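PDB 5HU7: putative polyketide synthase from Brevibacillus brevis, which probably catalyses the removal of water from beta-hydroxyacyl intermediates carried by a trans-AT polyketide synthase, acting as one of its dehydratase domains. Local coordinates for residues E151-L156 / V182-G187; H188-L193 / Y258-F263; S194-T199 / V207-L212; D277-D282 / R290-S295. All coordinates share one frame; numbering follows the deposited sequence.

Contact 1. Residues E151-L156 / V182-G187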
loop_
_atom_site.group_PDB
_atom_site.type_symbol
_atom_site.label_atom_id
_atom_site.label_comp_id
_atom_site.label_asym_id
_atom_site.label_seq_id
_atom_site.Cartn_x
_atom_site.Cartn_y
_atom_site.Cartn_z
ATOM N N GLU A 151 -23.588 4.983 -43.490
ATOM C CA GLU A 151 -23.300 3.699 -44.124
ATOM C C GLU A 151 -24.257 2.544 -43.674
ATOM O O GLU A 151 -24.313 1.519 -44.349
ATOM C CB GLU A 151 -21.824 3.333 -43.750
ATOM C CG GLU A 151 -21.198 2.156 -44.476
ATOM C CD GLU A 151 -19.900 1.688 -43.846
ATOM O OE1 GLU A 151 -19.150 2.539 -43.311
ATOM O OE2 GLU A 151 -19.656 0.459 -43.852
ATOM N N SER A 152 -25.011 2.696 -42.573
ATOM C CA SER A 152 -25.780 1.600 -42.008
ATOM C C SER A 152 -27.013 1.200 -42.828
ATOM O O SER A 152 -27.647 2.021 -43.510
ATOM C CB SER A 152 -26.157 1.880 -40.552
ATOM O OG SER A 152 -26.689 3.175 -40.340
ATOM N N SER A 153 -27.314 -0.106 -42.775
ATOM C CA SER A 153 -28.449 -0.726 -43.446
ATOM C C SER A 153 -29.662 -0.779 -42.498
ATOM O O SER A 153 -30.798 -0.850 -42.962
ATOM C CB SER A 153 -28.070 -2.125 -43.904
ATOM O OG SER A 153 -27.610 -2.923 -42.823
ATOM N N GLU A 154 -29.422 -0.776 -41.179
ATOM C CA GLU A 154 -30.466 -0.768 -40.172
ATOM C C GLU A 154 -30.015 0.058 -38.971
ATOM O O GLU A 154 -28.818 0.143 -38.685
ATOM C CB GLU A 154 -30.732 -2.196 -39.670
ATOM C CG GLU A 154 -31.594 -3.027 -40.589
ATOM C CD GLU A 154 -32.142 -4.294 -39.963
ATOM O OE1 GLU A 154 -31.959 -4.481 -38.739
ATOM O OE2 GLU A 154 -32.760 -5.101 -40.695
ATOM N N ILE A 155 -30.986 0.625 -38.248
ATOM C CA ILE A 155 -30.785 1.320 -36.976
ATOM C C ILE A 155 -31.834 0.741 -36.045
ATOM O O ILE A 155 -33.021 0.787 -36.343
ATOM C CB ILE A 155 -30.871 2.843 -37.029
ATOM C CG1 ILE A 155 -29.986 3.383 -38.156
ATOM C CG2 ILE A 155 -30.473 3.433 -35.667
ATOM C CD1 ILE A 155 -30.053 4.829 -38.334
ATOM N N LEU A 156 -31.387 0.164 -34.947
ATOM C CA LEU A 156 -32.254 -0.510 -33.998
ATOM C C LEU A 156 -32.346 0.222 -32.700
ATOM O O LEU A 156 -31.354 0.703 -32.194
ATOM C CB LEU A 156 -31.706 -1.904 -33.692
ATOM C CG LEU A 156 -31.694 -2.874 -34.865
ATOM C CD1 LEU A 156 -30.463 -2.658 -35.754
ATOM C CD2 LEU A 156 -31.656 -4.304 -34.365
ATOM N N VAL A 182 -28.515 1.218 -31.979
ATOM C CA VAL A 182 -27.474 0.444 -32.643
ATOM C C VAL A 182 -27.553 0.678 -34.118
ATOM O O VAL A 182 -28.571 0.395 -34.720
ATOM C CB VAL A 182 -27.582 -1.059 -32.307
ATOM C CG1 VAL A 182 -26.564 -1.868 -33.085
ATOM C CG2 VAL A 182 -27.409 -1.272 -30.817
ATOM N N TYR A 183 -26.453 1.135 -34.699
ATOM C CA TYR A 183 -26.289 1.335 -36.145
ATOM C C TYR A 183 -25.611 0.096 -36.731
ATOM O O TYR A 183 -24.470 -0.159 -36.413
ATOM C CB TYR A 183 -25.390 2.533 -36.389
ATOM C CG TYR A 183 -25.975 3.860 -35.968
ATOM C CD1 TYR A 183 -25.751 4.367 -34.699
ATOM C CD2 TYR A 183 -26.607 4.683 -36.885
ATOM C CE1 TYR A 183 -26.217 5.619 -34.327
ATOM C CE2 TYR A 183 -27.057 5.948 -36.533
ATOM C CZ TYR A 183 -26.879 6.406 -35.242
ATOM O OH TYR A 183 -27.318 7.653 -34.877
ATOM N N ARG A 184 -26.289 -0.646 -37.598
ATOM C CA ARG A 184 -25.704 -1.835 -38.192
ATOM C C ARG A 184 -25.312 -1.593 -39.608
ATOM O O ARG A 184 -26.094 -1.112 -40.423
ATOM C CB ARG A 184 -26.637 -3.059 -38.188
ATOM C CG ARG A 184 -25.876 -4.325 -38.690
ATOM C CD ARG A 184 -26.661 -5.605 -38.818
ATOM N NE ARG A 184 -27.807 -5.474 -39.724
ATOM C CZ ARG A 184 -27.741 -5.508 -41.058
ATOM N NH1 ARG A 184 -26.573 -5.649 -41.681
ATOM N NH2 ARG A 184 -28.852 -5.383 -41.781
ATOM N N ALA A 185 -24.160 -2.101 -39.936
ATOM C CA ALA A 185 -23.693 -2.071 -41.296
ATOM C C ALA A 185 -23.095 -3.431 -41.564
ATOM O O ALA A 185 -22.798 -4.172 -40.620
ATOM C CB ALA A 185 -22.619 -1.014 -41.433
ATOM N N PRO A 186 -22.831 -3.769 -42.831
ATOM C CA PRO A 186 -22.139 -5.033 -43.112
ATOM C C PRO A 186 -20.717 -4.964 -42.545
ATOM O O PRO A 186 -19.998 -4.003 -42.821
ATOM C CB PRO A 186 -22.162 -5.096 -44.649
ATOM C CG PRO A 186 -23.248 -4.153 -45.042
ATOM C CD PRO A 186 -23.100 -3.040 -44.081
ATOM N N GLY A 187 -20.377 -5.899 -41.658
ATOM C CA GLY A 187 -19.064 -5.940 -41.009
ATOM C C GLY A 187 -18.892 -5.149 -39.721
ATOM O O GLY A 187 -17.828 -5.269 -39.090
#

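Contact 2. Residues H188-L193 / Y258-F263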
loop_
_atom_site.group_PDB
_atom_site.type_symbol
_atom_site.label_atom_id
_atom_site.label_comp_id
_atom_site.label_asym_id
_atom_site.label_seq_id
_atom_site.Cartn_x
_atom_site.Cartn_y
_atom_site.Cartn_z
ATOM N N HIS A 188 -19.898 -4.332 -39.302
ATOM C CA HIS A 188 -19.775 -3.588 -38.041
ATOM C C HIS A 188 -21.093 -3.195 -37.394
ATOM O O HIS A 188 -22.122 -3.112 -38.050
ATOM C CB HIS A 188 -18.886 -2.318 -38.199
ATOM C CG HIS A 188 -19.517 -1.139 -38.887
ATOM N ND1 HIS A 188 -20.492 -0.354 -38.263
ATOM C CD2 HIS A 188 -19.222 -0.578 -40.078
ATOM C CE1 HIS A 188 -20.812 0.596 -39.130
ATOM N NE2 HIS A 188 -20.060 0.519 -40.225
ATOM N N VAL A 189 -21.020 -2.909 -36.089
ATOM C CA VAL A 189 -22.115 -2.360 -35.318
ATOM C C VAL A 189 -21.551 -1.162 -34.586
ATOM O O VAL A 189 -20.442 -1.241 -34.071
ATOM C CB VAL A 189 -22.840 -3.358 -34.374
ATOM C CG1 VAL A 189 -23.513 -4.449 -35.174
ATOM C CG2 VAL A 189 -21.902 -3.969 -33.350
ATOM N N LEU A 190 -22.247 -0.018 -34.648
ATOM C CA LEU A 190 -21.837 1.191 -33.933
ATOM C C LEU A 190 -22.905 1.388 -32.880
ATOM O O LEU A 190 -24.066 1.636 -33.211
ATOM C CB LEU A 190 -21.700 2.417 -34.846
ATOM C CG LEU A 190 -21.407 3.727 -34.130
ATOM C CD1 LEU A 190 -19.964 3.768 -33.646
ATOM C CD2 LEU A 190 -21.741 4.933 -35.036
ATOM N N VAL A 191 -22.530 1.207 -31.619
ATOM C CA VAL A 191 -23.472 1.287 -30.522
ATOM C C VAL A 191 -23.399 2.653 -29.899
ATOM O O VAL A 191 -22.317 3.060 -29.485
ATOM C CB VAL A 191 -23.136 0.216 -29.441
ATOM C CG1 VAL A 191 -24.155 0.240 -28.317
ATOM C CG2 VAL A 191 -23.065 -1.171 -30.047
ATOM N N LYS A 192 -24.536 3.321 -29.761
ATOM C CA LYS A 192 -24.594 4.591 -29.039
ATOM C C LYS A 192 -24.906 4.221 -27.588
ATOM O O LYS A 192 -25.918 3.571 -27.312
ATOM C CB LYS A 192 -25.665 5.515 -29.598
ATOM C CG LYS A 192 -25.666 6.879 -28.920
ATOM C CD LYS A 192 -26.473 7.888 -29.702
ATOM C CE LYS A 192 -26.640 9.182 -28.957
ATOM N NZ LYS A 192 -27.534 9.048 -27.773
ATOM N N LEU A 193 -24.022 4.605 -26.684
ATOM C CA LEU A 193 -24.125 4.241 -25.278
ATOM C C LEU A 193 -24.667 5.342 -24.410
ATOM O O LEU A 193 -24.359 6.508 -24.608
ATOM C CB LEU A 193 -22.737 3.851 -24.742
ATOM C CG LEU A 193 -22.101 2.652 -25.403
ATOM C CD1 LEU A 193 -20.656 2.591 -25.060
ATOM C CD2 LEU A 193 -22.816 1.361 -25.034
ATOM N N TYR A 258 -19.739 5.971 -27.563
ATOM C CA TYR A 258 -19.959 4.986 -28.614
ATOM C C TYR A 258 -18.962 3.887 -28.549
ATOM O O TYR A 258 -17.805 4.116 -28.183
ATOM C CB TYR A 258 -19.772 5.607 -30.016
ATOM C CG TYR A 258 -20.809 6.638 -30.402
ATOM C CD1 TYR A 258 -20.663 7.970 -30.043
ATOM C CD2 TYR A 258 -21.910 6.289 -31.168
ATOM C CE1 TYR A 258 -21.614 8.916 -30.381
ATOM C CE2 TYR A 258 -22.872 7.228 -31.512
ATOM C CZ TYR A 258 -22.712 8.548 -31.133
ATOM O OH TYR A 258 -23.650 9.502 -31.453
ATOM N N ALA A 259 -19.373 2.721 -29.061
ATOM C CA ALA A 259 -18.507 1.565 -29.236
ATOM C C ALA A 259 -18.680 1.074 -30.669
ATOM O O ALA A 259 -19.799 0.823 -31.093
ATOM C CB ALA A 259 -18.885 0.460 -28.252
ATOM N N LEU A 260 -17.601 1.027 -31.434
ATOM C CA LEU A 260 -17.604 0.487 -32.788
ATOM C C LEU A 260 -17.072 -0.926 -32.654
ATOM O O LEU A 260 -15.991 -1.090 -32.123
ATOM C CB LEU A 260 -16.712 1.298 -33.717
ATOM C CG LEU A 260 -16.606 0.790 -35.171
ATOM C CD1 LEU A 260 -17.912 0.895 -35.888
ATOM C CD2 LEU A 260 -15.576 1.551 -35.917
ATOM N N ILE A 261 -17.846 -1.940 -33.061
ATOM C CA ILE A 261 -17.447 -3.333 -32.920
ATOM C C ILE A 261 -17.371 -3.932 -34.308
ATOM O O ILE A 261 -18.288 -3.760 -35.108
ATOM C CB ILE A 261 -18.445 -4.136 -32.033
ATOM C CG1 ILE A 261 -18.633 -3.502 -30.631
ATOM C CG2 ILE A 261 -17.991 -5.590 -31.887
ATOM C CD1 ILE A 261 -19.995 -3.756 -30.053
ATOM N N ARG A 262 -16.288 -4.672 -34.565
ATOM C CA ARG A 262 -16.009 -5.339 -35.833
ATOM C C ARG A 262 -15.402 -6.703 -35.529
ATOM O O ARG A 262 -14.941 -6.957 -34.410
ATOM C CB ARG A 262 -14.916 -4.557 -36.608
ATOM C CG ARG A 262 -15.265 -3.146 -37.080
ATOM C CD ARG A 262 -14.069 -2.590 -37.843
ATOM N NE ARG A 262 -14.168 -1.169 -38.224
ATOM C CZ ARG A 262 -14.809 -0.682 -39.287
ATOM N NH1 ARG A 262 -15.485 -1.496 -40.098
ATOM N NH2 ARG A 262 -14.799 0.628 -39.538
ATOM N N PHE A 263 -15.293 -7.532 -36.551
ATOM C CA PHE A 263 -14.565 -8.798 -36.458
ATOM C C PHE A 263 -13.120 -8.453 -36.748
ATOM O O PHE A 263 -12.864 -7.643 -37.646
ATOM C CB PHE A 263 -15.014 -9.803 -37.509
ATOM C CG PHE A 263 -16.366 -10.372 -37.228
ATOM C CD1 PHE A 263 -16.541 -11.307 -36.210
ATOM C CD2 PHE A 263 -17.478 -9.951 -37.956
ATOM C CE1 PHE A 263 -17.807 -11.810 -35.921
ATOM C CE2 PHE A 263 -18.728 -10.485 -37.699
ATOM C CZ PHE A 263 -18.887 -11.409 -36.676
#

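Contact 3. Residues S194-T199 / V207-L212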
loop_
_atom_site.group_PDB
_atom_site.type_symbol
_atom_site.label_atom_id
_atom_site.label_comp_id
_atom_site.label_asym_id
_atom_site.label_seq_id
_atom_site.Cartn_x
_atom_site.Cartn_y
_atom_site.Cartn_z
ATOM N N SER A 194 -25.322 4.937 -23.334
ATOM C CA SER A 194 -25.805 5.834 -22.294
ATOM C C SER A 194 -25.576 5.054 -21.020
ATOM O O SER A 194 -26.493 4.487 -20.434
ATOM C CB SER A 194 -27.251 6.251 -22.540
ATOM O OG SER A 194 -27.906 6.627 -21.345
ATOM N N LEU A 195 -24.292 4.962 -20.656
ATOM C CA LEU A 195 -23.854 4.202 -19.502
ATOM C C LEU A 195 -24.444 4.785 -18.218
ATOM O O LEU A 195 -24.606 6.003 -18.120
ATOM C CB LEU A 195 -22.317 4.160 -19.423
ATOM C CG LEU A 195 -21.617 3.397 -20.546
ATOM C CD1 LEU A 195 -20.117 3.599 -20.503
ATOM C CD2 LEU A 195 -21.960 1.927 -20.509
ATOM N N PRO A 196 -24.813 3.937 -17.233
ATOM C CA PRO A 196 -25.409 4.476 -16.000
ATOM C C PRO A 196 -24.531 5.490 -15.277
ATOM O O PRO A 196 -23.317 5.487 -15.428
ATOM C CB PRO A 196 -25.662 3.233 -15.144
ATOM C CG PRO A 196 -25.656 2.099 -16.083
ATOM C CD PRO A 196 -24.730 2.463 -17.185
ATOM N N SER A 197 -25.170 6.374 -14.513
ATOM C CA SER A 197 -24.495 7.429 -13.761
ATOM C C SER A 197 -23.598 6.843 -12.665
ATOM O O SER A 197 -24.019 5.958 -11.918
ATOM C CB SER A 197 -25.521 8.379 -13.141
ATOM O OG SER A 197 -26.449 7.684 -12.324
ATOM N N ILE A 198 -22.355 7.317 -12.614
ATOM C CA ILE A 198 -21.354 6.926 -11.628
ATOM C C ILE A 198 -20.845 8.240 -11.033
ATOM O O ILE A 198 -20.660 9.213 -11.775
ATOM C CB ILE A 198 -20.229 6.079 -12.307
ATOM C CG1 ILE A 198 -20.788 4.744 -12.852
ATOM C CG2 ILE A 198 -19.042 5.812 -11.380
ATOM C CD1 ILE A 198 -21.344 3.730 -11.859
ATOM N N THR A 199 -20.651 8.285 -9.700
ATOM C CA THR A 199 -20.194 9.491 -9.002
ATOM C C THR A 199 -18.886 10.033 -9.609
ATOM O O THR A 199 -18.061 9.253 -10.075
ATOM C CB THR A 199 -20.114 9.209 -7.489
ATOM O OG1 THR A 199 -21.424 8.879 -7.023
ATOM C CG2 THR A 199 -19.569 10.382 -6.692
ATOM N N VAL A 207 -11.295 3.916 -15.578
ATOM C CA VAL A 207 -11.131 4.078 -17.011
ATOM C C VAL A 207 -12.323 3.323 -17.650
ATOM O O VAL A 207 -13.090 3.913 -18.416
ATOM C CB VAL A 207 -9.741 3.589 -17.508
ATOM C CG1 VAL A 207 -9.706 3.406 -19.026
ATOM C CG2 VAL A 207 -8.652 4.564 -17.066
ATOM N N PHE A 208 -12.487 2.028 -17.266
ATOM C CA PHE A 208 -13.578 1.168 -17.698
ATOM C C PHE A 208 -14.746 1.336 -16.766
ATOM O O PHE A 208 -14.596 1.162 -15.550
ATOM C CB PHE A 208 -13.188 -0.300 -17.664
ATOM C CG PHE A 208 -12.124 -0.701 -18.651
ATOM C CD1 PHE A 208 -12.451 -0.996 -19.964
ATOM C CD2 PHE A 208 -10.811 -0.860 -18.250
ATOM C CE1 PHE A 208 -11.476 -1.390 -20.856
ATOM C CE2 PHE A 208 -9.828 -1.223 -19.158
ATOM C CZ PHE A 208 -10.167 -1.489 -20.446
ATOM N N HIS A 209 -15.927 1.620 -17.336
ATOM C CA HIS A 209 -17.143 1.821 -16.589
ATOM C C HIS A 209 -17.602 0.443 -16.080
ATOM O O HIS A 209 -17.469 -0.541 -16.814
ATOM C CB HIS A 209 -18.197 2.436 -17.514
ATOM C CG HIS A 209 -19.413 2.933 -16.823
ATOM N ND1 HIS A 209 -20.437 2.073 -16.465
ATOM C CD2 HIS A 209 -19.735 4.185 -16.436
ATOM C CE1 HIS A 209 -21.324 2.826 -15.824
ATOM N NE2 HIS A 209 -20.992 4.116 -15.881
ATOM N N PRO A 210 -18.180 0.335 -14.855
ATOM C CA PRO A 210 -18.601 -0.982 -14.364
ATOM C C PRO A 210 -19.743 -1.657 -15.132
ATOM O O PRO A 210 -19.955 -2.852 -14.934
ATOM C CB PRO A 210 -18.993 -0.691 -12.907
ATOM C CG PRO A 210 -19.326 0.723 -12.883
ATOM C CD PRO A 210 -18.391 1.369 -13.823
ATOM N N SER A 211 -20.479 -0.918 -15.982
ATOM C CA SER A 211 -21.618 -1.450 -16.739
ATOM C C SER A 211 -21.342 -1.653 -18.227
ATOM O O SER A 211 -22.236 -2.115 -18.924
ATOM C CB SER A 211 -22.802 -0.507 -16.588
ATOM O OG SER A 211 -22.965 -0.088 -15.242
ATOM N N LEU A 212 -20.142 -1.321 -18.715
ATOM C CA LEU A 212 -19.773 -1.434 -20.132
ATOM C C LEU A 212 -19.957 -2.840 -20.754
ATOM O O LEU A 212 -20.319 -2.941 -21.922
ATOM C CB LEU A 212 -18.314 -0.956 -20.302
ATOM C CG LEU A 212 -17.729 -1.025 -21.696
ATOM C CD1 LEU A 212 -18.513 -0.150 -22.647
ATOM C CD2 LEU A 212 -16.264 -0.621 -21.691
#

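Contact 4. Residues D277-D282 / R290-S295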
loop_
_atom_site.group_PDB
_atom_site.type_symbol
_atom_site.label_atom_id
_atom_site.label_comp_id
_atom_site.label_asym_id
_atom_site.label_seq_id
_atom_site.Cartn_x
_atom_site.Cartn_y
_atom_site.Cartn_z
ATOM N N ASP A 277 -12.600 -6.650 -32.660
ATOM C CA ASP A 277 -11.917 -5.387 -32.477
ATOM C C ASP A 277 -13.002 -4.407 -31.982
ATOM O O ASP A 277 -14.081 -4.356 -32.575
ATOM C CB ASP A 277 -11.303 -4.894 -33.767
ATOM C CG ASP A 277 -10.143 -5.729 -34.285
ATOM O OD1 ASP A 277 -9.667 -6.645 -33.534
ATOM O OD2 ASP A 277 -9.645 -5.419 -35.397
ATOM N N ILE A 278 -12.743 -3.710 -30.856
ATOM C CA ILE A 278 -13.667 -2.771 -30.248
ATOM C C ILE A 278 -12.959 -1.453 -30.051
ATOM O O ILE A 278 -11.914 -1.416 -29.402
ATOM C CB ILE A 278 -14.226 -3.307 -28.905
ATOM C CG1 ILE A 278 -14.895 -4.668 -29.110
ATOM C CG2 ILE A 278 -15.233 -2.322 -28.277
ATOM C CD1 ILE A 278 -15.439 -5.317 -27.851
ATOM N N GLU A 279 -13.556 -0.369 -30.559
ATOM C CA GLU A 279 -13.074 0.989 -30.376
ATOM C C GLU A 279 -14.139 1.755 -29.600
ATOM O O GLU A 279 -15.309 1.733 -29.982
ATOM C CB GLU A 279 -12.776 1.652 -31.721
ATOM C CG GLU A 279 -11.413 1.226 -32.223
ATOM C CD GLU A 279 -11.233 1.152 -33.721
ATOM O OE1 GLU A 279 -12.084 0.540 -34.399
ATOM O OE2 GLU A 279 -10.211 1.667 -34.218
ATOM N N LEU A 280 -13.735 2.393 -28.503
ATOM C CA LEU A 280 -14.608 3.136 -27.626
ATOM C C LEU A 280 -14.212 4.591 -27.757
ATOM O O LEU A 280 -13.066 4.914 -27.499
ATOM C CB LEU A 280 -14.432 2.649 -26.178
ATOM C CG LEU A 280 -14.633 1.151 -25.956
ATOM C CD1 LEU A 280 -14.415 0.792 -24.514
ATOM C CD2 LEU A 280 -16.044 0.708 -26.347
ATOM N N CYS A 281 -15.140 5.458 -28.194
ATOM C CA CYS A 281 -14.860 6.863 -28.395
ATOM C C CYS A 281 -15.883 7.760 -27.715
ATOM O O CYS A 281 -16.908 7.292 -27.216
ATOM C CB CYS A 281 -14.805 7.137 -29.891
ATOM S SG CYS A 281 -16.421 7.042 -30.703
ATOM N N ASP A 282 -15.567 9.063 -27.688
ATOM C CA ASP A 282 -16.429 10.137 -27.159
ATOM C C ASP A 282 -17.423 10.604 -28.244
ATOM O O ASP A 282 -17.494 9.973 -29.292
ATOM C CB ASP A 282 -15.564 11.310 -26.606
ATOM C CG ASP A 282 -14.709 12.070 -27.609
ATOM O OD1 ASP A 282 -14.895 11.865 -28.825
ATOM O OD2 ASP A 282 -13.850 12.874 -27.173
ATOM N N ARG A 290 -8.963 1.152 -27.361
ATOM C CA ARG A 290 -9.011 0.241 -28.494
ATOM C C ARG A 290 -8.654 -1.164 -27.985
ATOM O O ARG A 290 -7.651 -1.319 -27.311
ATOM C CB ARG A 290 -8.051 0.703 -29.570
ATOM C CG ARG A 290 -7.713 -0.354 -30.610
ATOM C CD ARG A 290 -6.830 0.203 -31.685
ATOM N NE ARG A 290 -7.544 1.129 -32.558
ATOM C CZ ARG A 290 -6.994 1.798 -33.567
ATOM N NH1 ARG A 290 -5.693 1.684 -33.825
ATOM N NH2 ARG A 290 -7.736 2.607 -34.317
ATOM N N MET A 291 -9.485 -2.171 -28.308
ATOM C CA MET A 291 -9.295 -3.556 -27.931
ATOM C C MET A 291 -9.183 -4.304 -29.229
ATOM O O MET A 291 -10.066 -4.190 -30.075
ATOM C CB MET A 291 -10.488 -4.091 -27.139
ATOM C CG MET A 291 -10.698 -3.376 -25.829
ATOM S SD MET A 291 -12.247 -3.792 -25.055
ATOM C CE MET A 291 -11.887 -5.384 -24.481
ATOM N N ARG A 292 -8.070 -4.974 -29.442
ATOM C CA ARG A 292 -7.832 -5.733 -30.651
ATOM C C ARG A 292 -7.640 -7.197 -30.288
ATOM O O ARG A 292 -6.919 -7.505 -29.348
ATOM C CB ARG A 292 -6.611 -5.170 -31.407
ATOM C CG ARG A 292 -6.847 -3.763 -32.002
ATOM C CD ARG A 292 -7.814 -3.814 -33.195
ATOM N NE ARG A 292 -8.027 -2.560 -33.934
ATOM C CZ ARG A 292 -7.162 -2.000 -34.785
ATOM N NH1 ARG A 292 -7.476 -0.869 -35.408
ATOM N NH2 ARG A 292 -5.969 -2.553 -34.999
ATOM N N GLY A 293 -8.361 -8.077 -30.983
ATOM C CA GLY A 293 -8.239 -9.502 -30.803
ATOM C C GLY A 293 -8.888 -9.972 -29.524
ATOM O O GLY A 293 -8.321 -10.813 -28.836
ATOM N N PHE A 294 -10.131 -9.483 -29.252
ATOM C CA PHE A 294 -10.926 -9.800 -28.078
ATOM C C PHE A 294 -11.804 -11.026 -28.322
ATOM O O PHE A 294 -12.665 -11.009 -29.180
ATOM C CB PHE A 294 -11.792 -8.599 -27.693
ATOM C CG PHE A 294 -12.595 -8.798 -26.418
ATOM C CD1 PHE A 294 -11.966 -9.105 -25.220
ATOM C CD2 PHE A 294 -13.978 -8.703 -26.429
ATOM C CE1 PHE A 294 -12.698 -9.274 -24.042
ATOM C CE2 PHE A 294 -14.710 -8.858 -25.245
ATOM C CZ PHE A 294 -14.059 -9.143 -24.059
ATOM N N SER A 295 -11.669 -12.025 -27.464
ATOM C CA SER A 295 -12.406 -13.277 -27.587
ATOM C C SER A 295 -12.888 -13.744 -26.238
ATOM O O SER A 295 -12.115 -13.889 -25.295
ATOM C CB SER A 295 -11.520 -14.345 -28.216
ATOM O OG SER A 295 -12.300 -15.462 -28.607
#

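Contact 1. Residues E151-L156 / V182-G187
Glu151 lays OE2 against the methyl group of Ala185 where the chain approaches the outermost strand of this half of the double hot-dog fold, which pairs antiparallel with 182-185 and starts with a classic beta bulge. Ser152 follows, its CB pressed 3.0 Å from Arg184 O. Its OG, held between the backbone N and the carbonyl carbon (chi1 47°), lies at the edge of the Tyr183 ring and makes its hydrogen bond with Gln149 O. Ser153 and Glu154 share Arg184 as partner. Ser153 N gives Arg184 O the stronger bond, 2.8 Å, while Glu154 N reaches the same oxygen only weakly. Ser153 OG sits over a face of the Arg184 guanidinium, 2.9 Å from NH2, but at too poor an angle for a hydrogen bond; its weak bond goes instead to Arg184 O. Glu154 O takes the N-H of Arg184; its carboxylate, turned 69° from the guanidinium plane, stays beyond salt-bridge range, with OE2 4.1 Å from NH2. Arg184 NE makes a weak hydrogen bond to Tyr222 OH in helix 212-227. On the face opposite to Glu154, Ile155 runs beside Tyr183, Ile155 CD1 lying 3.7 Å from Tyr183 CE2. Ile155 CG2 is above one face of the ring, toward the rim. Leu156 and Val182 close the pair with two backbone bonds: Leu156 N meets Val182 O at 2.8 Å, and Leu156 CD1 lies 3.7 Å from that same oxygen.

Contact 2. Residues H188-L193 / Y258-F263
Tyr258 holds CG anti to its carbonyl carbon (chi1 -67°) and Lys192 holds CG anti to its backbone N (chi1 -176°), which sets Lys192 CG beside Tyr258 CE2. The two belong to antiparallel strands in the interior of the hot-dog sheet, 188-193 and 258-263. Their side chains cross at a slant, the lysine methylenes following CE2, CZ and OH. Lys192 CB and CG lie 3.8 Å from Tyr258 CE2, and Lys192 CD passes the hydroxyl, while NZ goes on to a salt bridge with Asp180. Next to them Leu190 packs CG against Tyr258 CD2 at 3.9 Å, and its CD1 reaches Leu260 CB. At the far end of this face the His188 ring approaches Leu260 and Arg262. Its ND1 is buried 3.7 Å from Leu260 CD1 and has no polar partner in the model. Helix 145-150 touches this face through Leu148 and Gln149. The opposite face carries Val189, Val191, Ala259 and Ile261; helix 212-227 packs on it, Leu216 on Ala259 and Ser219 on Val191 and Ile261. Four backbone bonds join the strands, two each for the pairs Val189-Ile261 and Val191-Ala259; that from Val191 N to Ala259 O is 2.8 Å long and nearly straight at 174°. On this face Ile261 CD1 touches both valines, 3.8 Å from Val189 CG2 and 4.0 Å from Val191 CG2.

Contact 3. Residues S194-T199 / V207-L212
His209 and Leu195 form the tight part of this contact between two loops. His209 CG is anti to the backbone N (chi1 -169°), carrying the ring toward 194-199. Leu195 CB stands over the centre of the imidazole at 3.8 Å, a CH-pi contact 8° off the ring normal, and its CD1 touches His209 CB. Pro210 lies on the other face, its CD offset toward the rim, so the imidazole is sandwiched. Both ring nitrogens are engaged. NE2 donates to Pro196 O at 2.7 Å, somewhat bent, and ND1 accepts from Ser211 N at 3.0 Å, a capping bond before helix 212-227. Ile198 CG1 comes within 3.1 Å of His209 NE2. An alanine in place of His209 would probably leave Pro196 O and Ser211 N without these partners and open a gap where the ring lay against Leu195 CB. The looser side lies toward solvent: Pro196 rests its CG 3.6 Å from Ser211 OG, and Ile198 meets Pro210 tip to tip, CD1 to CG at 3.8 Å. His209-Pro210-Ser211-Leu212 opens a motif resembling the HPALLD sequence that in related dehydratases leads into the central hot-dog helix. Leu195 CD2 reaches the start of that helix at Leu212, Pro210 packs on Leu37 and Phe38, and the backbone N-H groups of Val207 and Phe208 bond to Glu57 in helix 52-65.

Contact 4. Residues D277-D282 / R290-S295
Glu279 and Arg290 carry the shortest of the charged contacts. The two side chains run side by side, and Glu279 OE2 takes Arg290 NH2 at 2.6 Å, approached nearly head-on along the C-O bond; the second bond, from Arg290 NE, is weak. The same oxygen has a long ion pair with Arg292 NH1 at 3.9 Å. That NH1 stands 3.3 Å above the centre of the Arg290 guanidinium, bringing two positive groups close, which Glu279 would probably help to offset. Asp277 CG, anti to the carbonyl carbon (chi1 -68°), lies beside Arg292 CD and adds a looser charge pair: OD2 is 3.6 Å from Arg292 NE but well out of the guanidinium plane, so no N-H points at it. Among hydrogen bonds, Asp277 OD1 accepts from Gly293 N at 3.2 Å. Ile278 and Met291 exchange two backbone bonds, each of 2.8 Å. An alanine in place of Asp277 would probably leave the Gly293 N-H without this acceptor and Arg292 without its nearer negative charge. The apolar contacts lie on the opposite face: Ile278 CD1 touches Phe294 CD2 at 4.0 Å, and Met291 CE lies over one face of the Phe294 ring, toward the rim. Strand 241-249 meets Met291 and Phe294 through Leu244. The whole is a beta hairpin of the hot-dog sheet whose second strand turns a corner at Gly293 (phi 75°), where Gly293 and Phe294 both face Leu276 in a G1 beta bulge.

Contacts 1, 2 and 4 succeed one another across the same run of antiparallel strands, from the outermost strand 154-157 to the hairpin 276-281/287-298. Contact 2, mostly buried, is joined to contact 1 by a probable hydrogen bond from Leu190 N to Tyr183 O, and to contact 4 by one from Leu260 N to Glu279 O. Its chemistry is largely apolar, whereas contacts 1 and 4, only partly buried, each have a bulge and charged side chains; those of contact 4 make true salt bridges. Contact 3 lies nearer the surface, joins loops instead of strands and centres on one imidazole; Leu212 links it to Leu193 of contact 2 and Leu280 of contact 4.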